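Local atomic coordinates of peptide ABC transporter, peptide-binding protein (Enterococcus faecalis, PDB entry 3O6P), a protein that probably binds peptides outside the cell and delivers them to an ABC importer, the deposited chain being one fragment of this solute-binding protein. Residues S32-L38 and F117-I122; L53-A59 and A162-L168; G73-E77 and K214-M220; A83-W87 and D124-V129. All coordinates share one frame; numbering follows the deposited sequence.

Four contacts tie loops and helix ends together around the five-stranded mixed sheet of this fragment of a family 5 solute-binding protein. Interactions 1 and 4 are neighbours, with centres about 13 Å apart: both use helix 109-125, and Ser32 packs on Ala83 and Ala125 where they meet. Interactions 2 and 3 have centres about 14 Å apart and touch through Leu53 and Met217, while Arg35 of interaction 1 packs on Ile76 of interaction 3. Interactions 2 and 4, with centres about 31 Å apart, fall on opposite sides of the chain's centre. Along the chain interaction 4 is nested within the loops closed by interactions 2 and 3, whereas the other pairs interleave, knitting distant parts together.

Interaction 1. Residues S32-L38 and F117-I122; sequences SIDRKAL and FVQGSI
Phe117 lays its ring across the start of helix 35-43, its CE2 3.4 Å from Asp34 O and its CZ 3.9 Å from Ala37 CB. With CG anti to the backbone N (chi1 -180°), the ring leans out from helix 109-125 toward the other segment. Leu38 CA lies over one face, offset toward the rim, and Ser121 OG over the opposite one, while Ile33 CG2 comes up at the edge near the ring plane. Ile33 CD1, on a buried side chain, reaches Val118 CG1 at 4.0 Å.

Polar links between the segments run through water. One water donates to both Ser32 O and Ser121 O; another accepts from Asp34 N and donates to Ser121 OG. That hydroxyl also donates to Phe117 O at 2.8 Å, one turn back in its own helix, and Phe117 O also accepts from Ser121 N. Asp34 is the N-cap of helix 35-43, its OD1 accepting from Ala37 N in a nearly straight bond (169°) that arrives from above the carboxylate plane. The contact joins the N-terminal end of helix 35-43 to helix 109-125, with Ile33 and Leu38 also resting on strand 223-228 and Ile122 on strand 129-136.

Interaction 2. Residues L53-A59 and A162-L168; sequences LVPADMA and ADPSSFL
Segment 53-59 is an irregular loop that curves past the turn leading into helix 165-168, coming close at two places: the CA atoms of Val54 and Pro164 are 5.8 Å apart, and those of Met58 and Ala162 5.7 Å. Phe167, one turn on from Pro164, points its side chain toward the loop. Pro55 CD sits 3.4 Å from the centroid of the Phe167 ring and 15° off its normal, a CH-pi contact over the middle of the face. Selenomethionine Met58 reaches the same ring obliquely, its SE 3.8 Å from Phe167 CE2, a Met-aromatic contact. Its chain is extended through chi1 and chi2 (-176° and -170°) and then bends at chi3, which lays CE against the backbone joining Asp163 to Pro164. Val54 wedges both methyls into the second segment: CG1 packs on Pro164 CB, and CG2 approaches Leu168 CG at 3.8 Å, the two side chains crossing at about a right angle. Ala59 CB closes on Pro164 CG at 3.6 Å.

Asp163 holds the turn, its OD2 accepting from both Ser165 N and Ser165 OG, and it forms a salt bridge with Arg205 of helix 202-218. Glu213 of that helix accepts from the backbone N of Leu53 and Val54. The Phe167 ring also meets Trp157 edge-to-face, while Thr6 of strand 5-11 touches Pro55 and Phe167, and helix 68-72 covers Val54 and Pro164 through Phe68.

Interaction 3. Residues G73-E77 and K214-M220; sequences GSQIE and KTIMGDM
A Schellman motif ends helix 202-218 here, and the loop after helix 68-72 packs against it. Met220, with positive phi, is its C-prime residue, and a weak bond joins Met220 N to Met217 O. Gln75 stretches across to the last helical turn, extended beyond CG, and its end lies against the backbone of Lys214 and Gly218, with CD 3.9 Å from Gly218 CA.

Beside it the contact is largely apolar. Ile76 CD1 rests 4.2 Å from SE of selenomethionine Met217, whose chain bends at chi2 and chi3 (-64° and 95°) and crosses the isoleucine obliquely. Selenomethionine Met220 folds back likewise, bringing its CE to 3.8 Å from Gln75 O and 4.4 Å from Ile76 CG1.

The loop has its own brace: Ser74 OG accepts from Ile76 N at 3.2 Å with an angle of 161°, and also bonds to Asn51 O. Pro224 of strand 223-228 touches both Ile76 and Met217. The Schellman motif is a common way to end an alpha-helix; here it turns the chain from helix 202-218 toward strand 223-228, while the ST turn of Ser74 braces the loop packed on it.

Interaction 4. Residues A83-W87 and D124-V129; sequences AKEYW and DALDGV. With NA (sodium ion), chain B.
Trp87 carries its CG anti to the backbone N (chi1 167°), which swings the indole from helix 80-94 toward the turn after helix 109-125, while a bend at chi4 (-76°) in Lys84 curls its ammonium group onto the carbonyl of Ala125, the last residue of that helix. The indole is gripped in two ways. Its NE1 donates to Asp127 O at 2.9 Å in a fairly straight bond, with the acceptor in the ring plane, although the donor stands above the carbonyl plane. Over the face, Val129 CG2 lies 3.8 Å from the centroid of the six-membered ring of Trp87, and Leu126 CB covers the five-membered ring, both as CH-pi contacts. Leu126 CD2 tucks between Trp87 CB and Ala83 CB, at 3.8 and 3.9 Å.

Lys84 NZ donates to Ala125 O at 2.8 Å and, through a bridging water, is linked to Asp124 O. Asp127 OD2 stands 4.2 Å from Lys84 NZ, beyond a salt bridge, a nearby opposite charge that may still favour this placement.

Leu126 to Val129 form a type II beta turn, with Gly128 at positive phi. Sodium is bound by Leu126 O at 2.5 Å, Val129 O, three waters and Gln123 O. The turn thus links helix 109-125 to strand 129-136 and, with the helix end, makes a sodium site of three main-chain carbonyls, completed by three waters.

Interaction 1. Residues S32-L38 and F117-I122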
loop_
_atom_site.group_PDB
_atom_site.type_symbol
_atom_site.label_atom_id
_atom_site.label_comp_id
_atom_site.label_asym_id
_atom_site.label_seq_id
_atom_site.Cartn_x
_atom_site.Cartn_y
_atom_site.Cartn_z
ATOM N N SER A 32 -8.278 -8.313 -4.986
ATOM C CA SER A 32 -9.075 -9.316 -4.293
ATOM C C SER A 32 -9.747 -8.798 -3.018
ATOM O O SER A 32 -10.478 -9.559 -2.376
ATOM C CB SER A 32 -8.203 -10.517 -3.925
ATOM O OG SER A 32 -7.407 -10.185 -2.814
ATOM N N ILE A 33 -9.489 -7.542 -2.635
ATOM C CA ILE A 33 -9.989 -7.035 -1.347
ATOM C C ILE A 33 -11.081 -5.990 -1.560
ATOM O O ILE A 33 -10.837 -4.926 -2.136
ATOM C CB ILE A 33 -8.828 -6.446 -0.502
ATOM C CG1 ILE A 33 -7.667 -7.456 -0.327
ATOM C CG2 ILE A 33 -9.344 -5.877 0.847
ATOM C CD1 ILE A 33 -6.369 -6.763 0.111
ATOM N N ASP A 34 -12.279 -6.313 -1.108
ATOM C CA ASP A 34 -13.432 -5.410 -1.218
ATOM C C ASP A 34 -13.305 -4.369 -0.117
ATOM O O ASP A 34 -13.746 -4.596 1.004
ATOM C CB ASP A 34 -14.716 -6.235 -1.086
ATOM C CG ASP A 34 -15.987 -5.437 -1.319
ATOM O OD1 ASP A 34 -15.939 -4.181 -1.394
ATOM O OD2 ASP A 34 -17.070 -6.095 -1.408
ATOM N N ARG A 35 -12.693 -3.232 -0.447
ATOM C CA ARG A 35 -12.449 -2.160 0.530
ATOM C C ARG A 35 -13.761 -1.567 1.064
ATOM O O ARG A 35 -13.825 -1.139 2.232
ATOM C CB ARG A 35 -11.670 -0.988 -0.106
ATOM C CG ARG A 35 -10.377 -1.273 -0.911
ATOM C CD ARG A 35 -9.370 -1.948 -0.090
ATOM N NE ARG A 35 -7.994 -1.921 -0.644
ATOM C CZ ARG A 35 -7.590 -2.499 -1.787
ATOM N NH1 ARG A 35 -8.439 -3.128 -2.608
ATOM N NH2 ARG A 35 -6.308 -2.468 -2.117
ATOM N N LYS A 36 -14.784 -1.500 0.209
ATOM C CA LYS A 36 -16.090 -0.990 0.639
ATOM C C LYS A 36 -16.662 -1.884 1.761
ATOM O O LYS A 36 -17.087 -1.400 2.811
ATOM C CB LYS A 36 -17.056 -0.911 -0.556
ATOM C CG LYS A 36 -18.378 -0.216 -0.232
ATOM C CD LYS A 36 -19.308 -0.181 -1.453
ATOM C CE LYS A 36 -20.571 0.639 -1.168
ATOM N NZ LYS A 36 -20.305 2.113 -1.000
ATOM N N ALA A 37 -16.649 -3.189 1.552
ATOM C CA ALA A 37 -17.113 -4.115 2.592
ATOM C C ALA A 37 -16.252 -3.987 3.851
ATOM O O ALA A 37 -16.763 -4.045 4.993
ATOM C CB ALA A 37 -17.070 -5.574 2.056
ATOM N N LEU A 38 -14.941 -3.855 3.664
ATOM C CA LEU A 38 -14.051 -3.757 4.809
ATOM C C LEU A 38 -14.459 -2.554 5.648
ATOM O O LEU A 38 -14.631 -2.669 6.863
ATOM C CB LEU A 38 -12.577 -3.640 4.380
ATOM C CG LEU A 38 -11.523 -3.349 5.470
ATOM C CD1 LEU A 38 -11.460 -4.446 6.567
ATOM C CD2 LEU A 38 -10.155 -3.161 4.797
ATOM N N PHE A 117 -10.332 -10.424 7.481
ATOM C CA PHE A 117 -11.054 -10.117 6.260
ATOM C C PHE A 117 -10.083 -10.132 5.071
ATOM O O PHE A 117 -10.394 -10.666 4.025
ATOM C CB PHE A 117 -11.757 -8.753 6.364
ATOM C CG PHE A 117 -12.534 -8.396 5.109
ATOM C CD1 PHE A 117 -13.800 -8.915 4.904
ATOM C CD2 PHE A 117 -11.979 -7.552 4.123
ATOM C CE1 PHE A 117 -14.518 -8.608 3.742
ATOM C CE2 PHE A 117 -12.689 -7.234 2.958
ATOM C CZ PHE A 117 -13.968 -7.772 2.766
ATOM N N VAL A 118 -8.903 -9.544 5.241
ATOM C CA VAL A 118 -7.902 -9.542 4.153
ATOM C C VAL A 118 -7.399 -10.942 3.803
ATOM O O VAL A 118 -7.307 -11.304 2.624
ATOM C CB VAL A 118 -6.754 -8.598 4.494
ATOM C CG1 VAL A 118 -5.634 -8.729 3.474
ATOM C CG2 VAL A 118 -7.308 -7.170 4.484
ATOM N N GLN A 119 -7.083 -11.721 4.835
ATOM C CA GLN A 119 -6.683 -13.115 4.668
ATOM C C GLN A 119 -7.755 -13.898 3.928
ATOM O O GLN A 119 -7.438 -14.588 2.959
ATOM C CB GLN A 119 -6.442 -13.732 6.052
ATOM C CG GLN A 119 -6.293 -15.220 6.048
ATOM C CD GLN A 119 -6.469 -15.819 7.452
ATOM O OE1 GLN A 119 -7.251 -15.317 8.323
ATOM N NE2 GLN A 119 -5.735 -16.877 7.696
ATOM N N GLY A 120 -9.022 -13.802 4.366
ATOM C CA GLY A 120 -10.090 -14.555 3.685
ATOM C C GLY A 120 -10.263 -14.139 2.234
ATOM O O GLY A 120 -10.488 -14.978 1.342
ATOM N N SER A 121 -10.186 -12.838 2.000
ATOM C CA SER A 121 -10.393 -12.293 0.654
ATOM C C SER A 121 -9.334 -12.784 -0.339
ATOM O O SER A 121 -9.659 -13.257 -1.442
ATOM C CB SER A 121 -10.367 -10.759 0.701
ATOM O OG SER A 121 -11.470 -10.231 1.445
ATOM N N ILE A 122 -8.063 -12.684 0.039
ATOM C CA ILE A 122 -6.985 -13.117 -0.844
ATOM C C ILE A 122 -7.049 -14.628 -1.084
ATOM O O ILE A 122 -7.008 -15.100 -2.242
ATOM C CB ILE A 122 -5.612 -12.736 -0.252
ATOM C CG1 ILE A 122 -5.480 -11.222 -0.092
ATOM C CG2 ILE A 122 -4.491 -13.325 -1.093
ATOM C CD1 ILE A 122 -4.311 -10.784 0.806
HETATM O O HOH W 1 -11.936 -11.986 -2.468
HETATM O O HOH W 2 -13.162 -8.833 -0.146
#

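Interaction 2. Residues L53-A59 and A162-L168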
loop_
_atom_site.group_PDB
_atom_site.type_symbol
_atom_site.label_atom_id
_atom_site.label_comp_id
_atom_site.label_asym_id
_atom_site.label_seq_id
_atom_site.Cartn_x
_atom_site.Cartn_y
_atom_site.Cartn_z
ATOM N N LEU A 53 -2.514 6.181 -1.777
ATOM C CA LEU A 53 -1.647 6.224 -0.618
ATOM C C LEU A 53 -1.853 7.525 0.138
ATOM O O LEU A 53 -2.102 7.517 1.347
ATOM C CB LEU A 53 -0.183 6.067 -1.045
ATOM C CG LEU A 53 0.837 6.273 0.075
ATOM C CD1 LEU A 53 0.626 5.237 1.201
ATOM C CD2 LEU A 53 2.281 6.220 -0.444
ATOM N N VAL A 54 -1.731 8.645 -0.549
ATOM C CA VAL A 54 -1.902 9.941 0.148
ATOM C C VAL A 54 -3.402 10.105 0.445
ATOM O O VAL A 54 -4.226 9.917 -0.464
ATOM C CB VAL A 54 -1.411 11.093 -0.755
ATOM C CG1 VAL A 54 -1.771 12.460 -0.156
ATOM C CG2 VAL A 54 0.103 10.994 -0.960
ATOM N N PRO A 55 -3.771 10.428 1.705
ATOM C CA PRO A 55 -5.206 10.616 2.017
ATOM C C PRO A 55 -5.870 11.698 1.189
ATOM O O PRO A 55 -5.228 12.684 0.816
ATOM C CB PRO A 55 -5.189 11.058 3.486
ATOM C CG PRO A 55 -3.977 10.423 4.016
ATOM C CD PRO A 55 -2.955 10.490 2.928
ATOM N N ALA A 56 -7.155 11.497 0.921
ATOM C CA ALA A 56 -8.030 12.491 0.298
ATOM C C ALA A 56 -8.405 13.585 1.287
ATOM O O ALA A 56 -8.396 13.364 2.493
ATOM C CB ALA A 56 -9.293 11.811 -0.225
ATOM N N ASP A 57 -8.764 14.752 0.759
ATOM C CA ASP A 57 -9.195 15.909 1.563
ATOM C C ASP A 57 -8.123 16.365 2.527
ATOM O O ASP A 57 -8.436 16.842 3.618
ATOM C CB ASP A 57 -10.484 15.616 2.348
ATOM C CG ASP A 57 -11.632 15.206 1.462
ATOM O OD1 ASP A 57 -11.766 15.761 0.354
ATOM O OD2 ASP A 57 -12.411 14.319 1.881
HETATM N N MSE A 58 -6.859 16.234 2.132
HETATM C CA MSE A 58 -5.764 16.637 3.014
HETATM C C MSE A 58 -4.899 17.757 2.449
HETATM O O MSE A 58 -4.627 18.742 3.144
HETATM C CB MSE A 58 -4.884 15.438 3.371
HETATM C CG MSE A 58 -3.797 15.805 4.353
HETATM SE SE MSE A 58 -2.501 14.389 4.564
HETATM C CE MSE A 58 -1.572 14.519 2.858
ATOM N N ALA A 59 -4.465 17.604 1.199
ATOM C CA ALA A 59 -3.586 18.592 0.556
ATOM C C ALA A 59 -4.192 19.199 -0.710
ATOM O O ALA A 59 -4.762 18.483 -1.548
ATOM C CB ALA A 59 -2.226 17.976 0.248
ATOM N N ALA A 162 -0.153 18.350 6.860
ATOM C CA ALA A 162 -0.916 17.915 5.682
ATOM C C ALA A 162 -0.141 17.955 4.355
ATOM O O ALA A 162 -0.635 18.489 3.354
ATOM C CB ALA A 162 -2.217 18.730 5.577
ATOM N N ASP A 163 1.069 17.406 4.337
ATOM C CA ASP A 163 1.817 17.347 3.089
ATOM C C ASP A 163 1.916 15.930 2.491
ATOM O O ASP A 163 2.265 14.982 3.193
ATOM C CB ASP A 163 3.205 17.955 3.225
ATOM C CG ASP A 163 3.829 18.222 1.879
ATOM O OD1 ASP A 163 3.514 19.273 1.245
ATOM O OD2 ASP A 163 4.614 17.369 1.447
ATOM N N PRO A 164 1.660 15.797 1.178
ATOM C CA PRO A 164 1.675 14.470 0.572
ATOM C C PRO A 164 3.027 13.764 0.709
ATOM O O PRO A 164 3.064 12.551 0.795
ATOM C CB PRO A 164 1.348 14.750 -0.906
ATOM C CG PRO A 164 0.634 16.057 -0.877
ATOM C CD PRO A 164 1.350 16.833 0.176
ATOM N N SER A 165 4.128 14.522 0.778
ATOM C CA SER A 165 5.445 13.902 0.884
ATOM C C SER A 165 5.597 13.122 2.191
ATOM O O SER A 165 6.422 12.220 2.254
ATOM C CB SER A 165 6.554 14.947 0.791
ATOM O OG SER A 165 6.519 15.805 1.911
ATOM N N SER A 166 4.825 13.477 3.221
ATOM C CA SER A 166 4.862 12.752 4.494
ATOM C C SER A 166 4.598 11.270 4.241
ATOM O O SER A 166 5.211 10.411 4.868
ATOM C CB SER A 166 3.825 13.310 5.453
ATOM O OG SER A 166 3.872 12.655 6.701
ATOM N N PHE A 167 3.681 10.979 3.322
ATOM C CA PHE A 167 3.368 9.593 2.962
ATOM C C PHE A 167 4.303 9.038 1.901
ATOM O O PHE A 167 4.768 7.896 2.000
ATOM C CB PHE A 167 1.929 9.507 2.461
ATOM C CG PHE A 167 0.922 9.738 3.546
ATOM C CD1 PHE A 167 0.319 8.649 4.198
ATOM C CD2 PHE A 167 0.600 11.048 3.955
ATOM C CE1 PHE A 167 -0.580 8.860 5.223
ATOM C CE2 PHE A 167 -0.325 11.264 4.965
ATOM C CZ PHE A 167 -0.906 10.157 5.617
ATOM N N LEU A 168 4.565 9.848 0.876
ATOM C CA LEU A 168 5.303 9.362 -0.273
ATOM C C LEU A 168 6.769 9.062 0.085
ATOM O O LEU A 168 7.327 8.071 -0.388
ATOM C CB LEU A 168 5.207 10.347 -1.435
ATOM C CG LEU A 168 3.778 10.609 -1.923
ATOM C CD1 LEU A 168 3.756 11.889 -2.776
ATOM C CD2 LEU A 168 3.249 9.403 -2.749
#

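Interaction 3. Residues G73-E77 and K214-M220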
loop_
_atom_site.group_PDB
_atom_site.type_symbol
_atom_site.label_atom_id
_atom_site.label_comp_id
_atom_site.label_asym_id
_atom_site.label_seq_id
_atom_site.Cartn_x
_atom_site.Cartn_y
_atom_site.Cartn_z
ATOM N N GLY A 73 -6.018 10.893 -9.161
ATOM C CA GLY A 73 -6.906 9.759 -9.509
ATOM C C GLY A 73 -6.683 8.531 -8.620
ATOM O O GLY A 73 -5.882 8.553 -7.688
ATOM N N SER A 74 -7.418 7.455 -8.901
ATOM C CA SER A 74 -7.302 6.236 -8.122
ATOM C C SER A 74 -7.025 5.067 -9.037
ATOM O O SER A 74 -7.702 4.921 -10.068
ATOM C CB SER A 74 -8.618 5.954 -7.364
ATOM O OG SER A 74 -8.492 4.754 -6.604
ATOM N N GLN A 75 -6.089 4.202 -8.633
ATOM C CA GLN A 75 -5.884 2.919 -9.329
ATOM C C GLN A 75 -6.252 1.723 -8.434
ATOM O O GLN A 75 -5.892 0.557 -8.721
ATOM C CB GLN A 75 -4.426 2.846 -9.809
ATOM C CG GLN A 75 -4.123 4.083 -10.693
ATOM C CD GLN A 75 -2.800 4.036 -11.404
ATOM O OE1 GLN A 75 -1.855 4.779 -11.064
ATOM N NE2 GLN A 75 -2.724 3.192 -12.421
ATOM N N ILE A 76 -6.999 1.998 -7.369
ATOM C CA ILE A 76 -7.457 0.937 -6.449
ATOM C C ILE A 76 -8.838 0.469 -6.869
ATOM O O ILE A 76 -9.769 1.289 -6.955
ATOM C CB ILE A 76 -7.429 1.372 -4.982
ATOM C CG1 ILE A 76 -5.981 1.679 -4.561
ATOM C CG2 ILE A 76 -8.109 0.252 -4.070
ATOM C CD1 ILE A 76 -5.838 2.088 -3.135
ATOM N N GLU A 77 -8.939 -0.826 -7.185
ATOM C CA GLU A 77 -10.172 -1.460 -7.628
ATOM C C GLU A 77 -10.376 -2.735 -6.858
ATOM O O GLU A 77 -9.413 -3.396 -6.478
ATOM C CB GLU A 77 -10.070 -1.862 -9.097
ATOM C CG GLU A 77 -10.848 -0.987 -10.043
ATOM C CD GLU A 77 -10.357 0.416 -10.036
ATOM O OE1 GLU A 77 -9.126 0.609 -9.926
ATOM O OE2 GLU A 77 -11.193 1.336 -10.136
ATOM N N LYS A 214 1.148 8.418 -8.452
ATOM C CA LYS A 214 0.676 7.623 -9.605
ATOM C C LYS A 214 1.638 6.483 -9.899
ATOM O O LYS A 214 1.229 5.433 -10.409
ATOM C CB LYS A 214 0.462 8.490 -10.842
ATOM C CG LYS A 214 -0.682 9.498 -10.661
ATOM C CD LYS A 214 -1.113 10.167 -11.934
ATOM C CE LYS A 214 -0.212 11.227 -12.399
ATOM N NZ LYS A 214 -0.876 11.919 -13.600
ATOM N N THR A 215 2.921 6.673 -9.590
ATOM C CA THR A 215 3.889 5.599 -9.868
ATOM C C THR A 215 3.706 4.414 -8.908
ATOM O O THR A 215 3.584 3.270 -9.343
ATOM C CB THR A 215 5.323 6.124 -9.774
ATOM O OG1 THR A 215 5.502 7.160 -10.761
ATOM C CG2 THR A 215 6.339 4.994 -10.041
ATOM N N ILE A 216 3.655 4.693 -7.617
ATOM C CA ILE A 216 3.506 3.601 -6.640
ATOM C C ILE A 216 2.138 2.935 -6.733
ATOM O O ILE A 216 2.033 1.726 -6.557
ATOM C CB ILE A 216 3.870 4.032 -5.198
ATOM C CG1 ILE A 216 3.999 2.801 -4.290
ATOM C CG2 ILE A 216 2.903 5.093 -4.661
ATOM C CD1 ILE A 216 4.616 3.129 -2.936
HETATM N N MSE A 217 1.094 3.705 -7.067
HETATM C CA MSE A 217 -0.212 3.065 -7.272
HETATM C C MSE A 217 -0.260 2.297 -8.573
HETATM O O MSE A 217 -0.952 1.264 -8.674
HETATM C CB MSE A 217 -1.327 4.098 -7.176
HETATM C CG MSE A 217 -1.494 4.577 -5.728
HETATM SE SE MSE A 217 -2.061 3.205 -4.458
HETATM C CE MSE A 217 -0.326 2.653 -3.777
ATOM N N GLY A 218 0.511 2.769 -9.562
ATOM C CA GLY A 218 0.526 2.118 -10.885
ATOM C C GLY A 218 1.193 0.753 -10.881
ATOM O O GLY A 218 0.836 -0.103 -11.682
ATOM N N ASP A 219 2.172 0.549 -10.004
ATOM C CA ASP A 219 2.764 -0.795 -9.866
ATOM C C ASP A 219 2.428 -1.412 -8.499
ATOM O O ASP A 219 3.035 -2.386 -8.109
ATOM C CB ASP A 219 4.281 -0.888 -10.234
ATOM C CG ASP A 219 5.191 -0.272 -9.205
ATOM O OD1 ASP A 219 4.682 0.442 -8.304
ATOM O OD2 ASP A 219 6.431 -0.506 -9.293
HETATM N N MSE A 220 1.435 -0.833 -7.810
HETATM C CA MSE A 220 0.953 -1.296 -6.498
HETATM C C MSE A 220 2.086 -1.693 -5.558
HETATM O O MSE A 220 2.124 -2.808 -5.029
HETATM C CB MSE A 220 -0.112 -2.411 -6.639
HETATM C CG MSE A 220 -0.968 -2.618 -5.404
HETATM SE SE MSE A 220 -2.086 -1.086 -4.996
HETATM C CE MSE A 220 -3.177 -1.032 -6.600
#

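Interaction 4. Residues A83-W87 and D124-V129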
loop_
_atom_site.group_PDB
_atom_site.type_symbol
_atom_site.label_atom_id
_atom_site.label_comp_id
_atom_site.label_asym_id
_atom_site.label_seq_id
_atom_site.Cartn_x
_atom_site.Cartn_y
_atom_site.Cartn_z
ATOM N N ALA A 83 -8.529 -10.059 -10.223
ATOM C CA ALA A 83 -7.572 -10.695 -9.307
ATOM C C ALA A 83 -7.075 -12.041 -9.863
ATOM O O ALA A 83 -5.880 -12.304 -9.891
ATOM C CB ALA A 83 -8.181 -10.879 -7.902
ATOM N N LYS A 84 -8.019 -12.884 -10.307
ATOM C CA LYS A 84 -7.679 -14.174 -10.874
ATOM C C LYS A 84 -6.804 -14.045 -12.118
ATOM O O LYS A 84 -5.831 -14.801 -12.279
ATOM C CB LYS A 84 -8.960 -14.944 -11.194
ATOM C CG LYS A 84 -9.676 -15.373 -9.896
ATOM C CD LYS A 84 -11.038 -15.971 -10.156
ATOM C CE LYS A 84 -11.755 -16.255 -8.831
ATOM N NZ LYS A 84 -11.195 -17.469 -8.160
ATOM N N GLU A 85 -7.144 -13.106 -12.997
ATOM C CA GLU A 85 -6.391 -12.934 -14.242
ATOM C C GLU A 85 -4.946 -12.507 -13.936
ATOM O O GLU A 85 -3.981 -13.027 -14.521
ATOM C CB GLU A 85 -7.056 -11.851 -15.090
ATOM C CG GLU A 85 -6.307 -11.537 -16.378
ATOM C CD GLU A 85 -6.799 -10.272 -17.083
ATOM O OE1 GLU A 85 -7.577 -9.484 -16.488
ATOM O OE2 GLU A 85 -6.375 -10.048 -18.242
ATOM N N TYR A 86 -4.797 -11.556 -13.023
ATOM C CA TYR A 86 -3.458 -11.064 -12.682
ATOM C C TYR A 86 -2.612 -12.111 -11.969
ATOM O O TYR A 86 -1.398 -12.171 -12.164
ATOM C CB TYR A 86 -3.568 -9.765 -11.869
ATOM C CG TYR A 86 -3.772 -8.573 -12.780
ATOM C CD1 TYR A 86 -4.934 -8.450 -13.566
ATOM C CD2 TYR A 86 -2.778 -7.610 -12.925
ATOM C CE1 TYR A 86 -5.106 -7.363 -14.423
ATOM C CE2 TYR A 86 -2.954 -6.514 -13.768
ATOM C CZ TYR A 86 -4.109 -6.400 -14.510
ATOM O OH TYR A 86 -4.262 -5.315 -15.348
ATOM N N TRP A 87 -3.245 -12.951 -11.150
ATOM C CA TRP A 87 -2.525 -14.032 -10.521
ATOM C C TRP A 87 -2.080 -15.070 -11.569
ATOM O O TRP A 87 -0.947 -15.572 -11.498
ATOM C CB TRP A 87 -3.385 -14.653 -9.413
ATOM C CG TRP A 87 -2.950 -15.997 -8.824
ATOM C CD1 TRP A 87 -3.730 -17.104 -8.669
ATOM C CD2 TRP A 87 -1.675 -16.325 -8.254
ATOM N NE1 TRP A 87 -3.014 -18.107 -8.048
ATOM C CE2 TRP A 87 -1.750 -17.657 -7.795
ATOM C CE3 TRP A 87 -0.474 -15.627 -8.094
ATOM C CZ2 TRP A 87 -0.658 -18.312 -7.189
ATOM C CZ3 TRP A 87 0.608 -16.286 -7.486
ATOM C CH2 TRP A 87 0.504 -17.605 -7.037
ATOM N N ASP A 124 -9.493 -16.748 -0.723
ATOM C CA ASP A 124 -10.667 -17.173 -1.444
ATOM C C ASP A 124 -10.572 -16.875 -2.959
ATOM O O ASP A 124 -10.925 -17.717 -3.795
ATOM C CB ASP A 124 -11.908 -16.515 -0.818
ATOM C CG ASP A 124 -13.159 -17.046 -1.412
ATOM O OD1 ASP A 124 -13.524 -18.186 -1.078
ATOM O OD2 ASP A 124 -13.737 -16.352 -2.263
ATOM N N ALA A 125 -10.056 -15.691 -3.302
ATOM C CA ALA A 125 -10.026 -15.230 -4.689
ATOM C C ALA A 125 -8.985 -15.940 -5.553
ATOM O O ALA A 125 -9.223 -16.170 -6.746
ATOM C CB ALA A 125 -9.815 -13.709 -4.751
ATOM N N LEU A 126 -7.853 -16.302 -4.944
ATOM C CA LEU A 126 -6.698 -16.784 -5.703
ATOM C C LEU A 126 -6.460 -18.263 -5.480
ATOM O O LEU A 126 -6.016 -18.683 -4.415
ATOM C CB LEU A 126 -5.458 -15.971 -5.343
ATOM C CG LEU A 126 -5.622 -14.452 -5.480
ATOM C CD1 LEU A 126 -4.317 -13.696 -5.156
ATOM C CD2 LEU A 126 -6.155 -14.030 -6.857
ATOM N N ASP A 127 -6.758 -19.063 -6.488
ATOM C CA ASP A 127 -6.624 -20.510 -6.348
ATOM C C ASP A 127 -5.144 -20.852 -6.293
ATOM O O ASP A 127 -4.396 -20.462 -7.173
ATOM C CB ASP A 127 -7.323 -21.240 -7.506
ATOM C CG ASP A 127 -8.861 -21.244 -7.368
ATOM O OD1 ASP A 127 -9.388 -21.245 -6.232
ATOM O OD2 ASP A 127 -9.550 -21.282 -8.407
ATOM N N GLY A 128 -4.725 -21.580 -5.263
ATOM C CA GLY A 128 -3.308 -21.903 -5.101
ATOM C C GLY A 128 -2.591 -20.953 -4.153
ATOM O O GLY A 128 -1.382 -21.102 -3.904
ATOM N N VAL A 129 -3.325 -19.984 -3.615
ATOM C CA VAL A 129 -2.746 -19.097 -2.583
ATOM C C VAL A 129 -3.338 -19.421 -1.206
ATOM O O VAL A 129 -4.572 -19.479 -1.047
ATOM C CB VAL A 129 -2.960 -17.620 -2.911
ATOM C CG1 VAL A 129 -2.316 -16.718 -1.827
ATOM C CG2 VAL A 129 -2.367 -17.258 -4.280
HETATM NA NA NA B . -6.803 -19.939 -2.424
HETATM O O HOH W 3 -12.648 -17.528 -5.895
HETATM O O HOH W 4 -8.938 -20.208 -3.797
HETATM O O HOH W 5 -6.076 -22.138 -3.015
HETATM O O HOH W 6 -8.068 -21.277 -0.701
#